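Local coordinates for thioesterase domain-containing protein (Pseudomonas aeruginosa, PDB 3F1T) that is of unknown function but belongs to the hotdog-fold thioesterases and probably hydrolyses acyl-CoA thioesters, at residues Val22-Thr26 with Arg38-Gln43. Residues are numbered along the deposited sequence.
Sequences VLGLT and RLPYSQ
Thr-26 and Arg-38 form an antiparallel hydrogen-bonded pair, CA-CA 5.3 Å. Arg-38 N donates to Thr-26 O (2.8 Å), and Thr-26 N donates to Arg-38 O (3.0 Å). Leu-25 CA adds a CA-H...O contact to the same Arg-38 O, at 3.3 Å. Both side chains of the pair lie on one face of the sheet, with Thr-26 OG1 3.6 Å from Arg-38 NE; this hydroxyl is hydrogen-bonded to Glu-28.

Residues 22-25 lead into strand 26-31 from a 3-10 segment and loop, while strand 34-39 runs on through Leu-39 and leaves the sheet at Pro-40. Residues 41-43 make a 3-10 turn, with Gln-43 N bonded to Pro-40 O (3.2 Å). The turn brings Gln-43 back, and its m,m side chain sends NE2 to Val-22 O (3.0 Å). Gly-24 has positive phi (69/27), and a side chain there would crowd Pro-40. Gly-24 O lies 3.2 Å from Pro-40 CD.

On the inner side, Leu-39 CD1 meets Leu-25 CD1 (3.4 Å) and Leu-23 CG (3.7 Å). Leu-23 and Leu-39 also touch helix 56-70, the central helix that the hotdog sheet wraps. The contact lies at the open end of hairpin 26-31/34-39, where strand 34-39 also pairs with strand 100-109 and Val-22 packs on Val-22 of the second subunit.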
ATOM      1  N   VAL B  22     -22.430  14.724  -4.876  1.00 31.90           N
ATOM      2  CA  VAL B  22     -23.020  15.186  -3.628  1.00 29.80           C
ATOM      3  C   VAL B  22     -21.979  15.831  -2.720  1.00 27.81           C
ATOM      4  O   VAL B  22     -22.306  16.694  -1.905  1.00 28.63           O
ATOM      5  CB  VAL B  22     -23.701  14.009  -2.915  1.00 30.51           C
ATOM      6  CG1 VAL B  22     -23.858  12.846  -3.914  1.00 32.20           C
ATOM      7  CG2 VAL B  22     -22.900  13.561  -1.704  1.00 27.45           C
ATOM      8  N   LEU B  23     -20.714  15.546  -3.021  1.00 27.57           N
ATOM      9  CA  LEU B  23     -19.550  16.065  -2.292  1.00 24.52           C
ATOM     10  C   LEU B  23     -19.151  17.467  -2.764  1.00 24.60           C
ATOM     11  O   LEU B  23     -18.349  18.138  -2.119  1.00 25.31           O
ATOM     12  CB  LEU B  23     -18.365  15.112  -2.478  1.00 23.06           C
ATOM     13  CG  LEU B  23     -17.868  14.181  -1.361  1.00 24.80           C
ATOM     14  CD1 LEU B  23     -18.937  13.781  -0.363  1.00 19.46           C
ATOM     15  CD2 LEU B  23     -17.188  12.942  -1.937  1.00 23.43           C
ATOM     16  N   GLY B  24     -19.713  17.919  -3.883  1.00 22.30           N
ATOM     17  CA  GLY B  24     -19.410  19.259  -4.386  1.00 18.99           C
ATOM     18  C   GLY B  24     -17.979  19.392  -4.885  1.00 21.49           C
ATOM     19  O   GLY B  24     -17.420  20.488  -4.894  1.00 20.01           O
ATOM     20  N   LEU B  25     -17.385  18.280  -5.320  1.00 18.66           N
ATOM     21  CA  LEU B  25     -15.986  18.279  -5.742  1.00 19.37           C
ATOM     22  C   LEU B  25     -15.860  19.185  -6.978  1.00 21.28           C
ATOM     23  O   LEU B  25     -16.809  19.283  -7.757  1.00 20.32           O
ATOM     24  CB  LEU B  25     -15.567  16.847  -6.084  1.00 18.77           C
ATOM     25  CG  LEU B  25     -14.638  16.116  -5.119  1.00 21.51           C
ATOM     26  CD1 LEU B  25     -14.931  16.418  -3.667  1.00 22.49           C
ATOM     27  CD2 LEU B  25     -14.596  14.624  -5.385  1.00 19.38           C
ATOM     28  N   THR B  26     -14.821  20.024  -7.014  1.00 20.02           N
ATOM     29  CA  THR B  26     -14.547  20.863  -8.192  1.00 21.37           C
ATOM     30  C   THR B  26     -13.100  20.724  -8.660  1.00 21.53           C
ATOM     31  O   THR B  26     -12.217  20.400  -7.861  1.00 20.39           O
ATOM     32  CB  THR B  26     -14.814  22.370  -7.930  1.00 18.60           C
ATOM     33  OG1 THR B  26     -14.031  22.807  -6.823  1.00 20.08           O
ATOM     34  CG2 THR B  26     -16.288  22.632  -7.651  1.00 21.79           C
ATOM     35  N   ARG B  38     -10.852  20.273  -5.428  1.00 16.07           N
ATOM     36  CA  ARG B  38     -11.224  20.731  -4.119  1.00 16.46           C
ATOM     37  C   ARG B  38     -12.480  20.014  -3.598  1.00 17.23           C
ATOM     38  O   ARG B  38     -13.469  19.885  -4.308  1.00 18.75           O
ATOM     39  CB  ARG B  38     -11.427  22.247  -4.133  1.00 16.46           C
ATOM     40  CG  ARG B  38     -11.813  22.810  -2.789  1.00 18.32           C
ATOM     41  CD  ARG B  38     -12.335  24.217  -2.907  1.00 25.46           C
ATOM     42  NE  ARG B  38     -13.643  24.271  -3.552  1.00 25.47           N
ATOM     43  CZ  ARG B  38     -14.418  25.351  -3.542  1.00 23.87           C
ATOM     44  NH1 ARG B  38     -14.067  26.405  -2.826  1.00 25.13           N
ATOM     45  NH2 ARG B  38     -15.550  25.370  -4.222  1.00 24.93           N
ATOM     46  N   LEU B  39     -12.444  19.628  -2.325  1.00 18.53           N
ATOM     47  CA  LEU B  39     -13.622  19.198  -1.589  1.00 17.22           C
ATOM     48  C   LEU B  39     -14.039  20.277  -0.578  1.00 18.40           C
ATOM     49  O   LEU B  39     -13.359  20.488   0.418  1.00 17.77           O
ATOM     50  CB  LEU B  39     -13.300  17.889  -0.871  1.00 17.06           C
ATOM     51  CG  LEU B  39     -14.212  17.382   0.251  1.00 20.06           C
ATOM     52  CD1 LEU B  39     -15.505  16.818  -0.348  1.00 17.81           C
ATOM     53  CD2 LEU B  39     -13.476  16.303   1.042  1.00 15.67           C
ATOM     54  N   PRO B  40     -15.198  20.921  -0.803  1.00 19.18           N
ATOM     55  CA  PRO B  40     -15.733  21.881   0.170  1.00 19.03           C
ATOM     56  C   PRO B  40     -16.151  21.191   1.474  1.00 20.36           C
ATOM     57  O   PRO B  40     -16.878  20.199   1.444  1.00 22.60           O
ATOM     58  CB  PRO B  40     -16.959  22.465  -0.548  1.00 17.08           C
ATOM     59  CG  PRO B  40     -17.373  21.424  -1.501  1.00 19.28           C
ATOM     60  CD  PRO B  40     -16.124  20.694  -1.929  1.00 19.21           C
ATOM     61  N   TYR B  41     -15.667  21.681   2.608  1.00 22.28           N
ATOM     62  CA  TYR B  41     -15.819  20.939   3.861  1.00 24.88           C
ATOM     63  C   TYR B  41     -17.271  20.717   4.301  1.00 26.93           C
ATOM     64  O   TYR B  41     -17.596  19.671   4.859  1.00 26.87           O
ATOM     65  CB  TYR B  41     -14.973  21.549   4.990  1.00 24.67           C
ATOM     66  CG  TYR B  41     -15.538  22.806   5.610  1.00 24.74           C
ATOM     67  CD1 TYR B  41     -16.497  22.735   6.622  1.00 25.24           C
ATOM     68  CD2 TYR B  41     -15.016  24.054   5.286  1.00 19.55           C
ATOM     69  CE1 TYR B  41     -16.948  23.876   7.261  1.00 25.61           C
ATOM     70  CE2 TYR B  41     -15.479  25.201   5.900  1.00 21.86           C
ATOM     71  CZ  TYR B  41     -16.433  25.106   6.900  1.00 26.69           C
ATOM     72  OH  TYR B  41     -16.889  26.243   7.531  1.00 30.26           O
ATOM     73  N   SER B  42     -18.150  21.669   3.997  1.00 27.54           N
ATOM     74  CA  SER B  42     -19.540  21.584   4.432  1.00 31.35           C
ATOM     75  C   SER B  42     -20.231  20.335   3.900  1.00 32.62           C
ATOM     76  O   SER B  42     -21.191  19.852   4.487  1.00 31.67           O
ATOM     77  CB  SER B  42     -20.319  22.824   3.995  1.00 31.48           C
ATOM     78  OG  SER B  42     -20.112  23.084   2.615  1.00 36.26           O
ATOM     79  N   GLN B  43     -19.684  19.762   2.837  1.00 34.97           N
ATOM     80  CA  GLN B  43     -20.359  18.677   2.124  1.00 36.09           C
ATOM     81  C   GLN B  43     -19.950  17.281   2.610  1.00 36.34           C
ATOM     82  O   GLN B  43     -20.526  16.276   2.190  1.00 35.04           O
ATOM     83  CB  GLN B  43     -20.141  18.830   0.615  1.00 35.07           C
ATOM     84  CG  GLN B  43     -20.798  20.094   0.047  1.00 36.56           C
ATOM     85  CD  GLN B  43     -22.313  20.069   0.180  1.00 41.73           C
ATOM     86  OE1 GLN B  43     -22.884  20.673   1.095  1.00 46.33           O
ATOM     87  NE2 GLN B  43     -22.969  19.333  -0.711  1.00 49.07           N
TER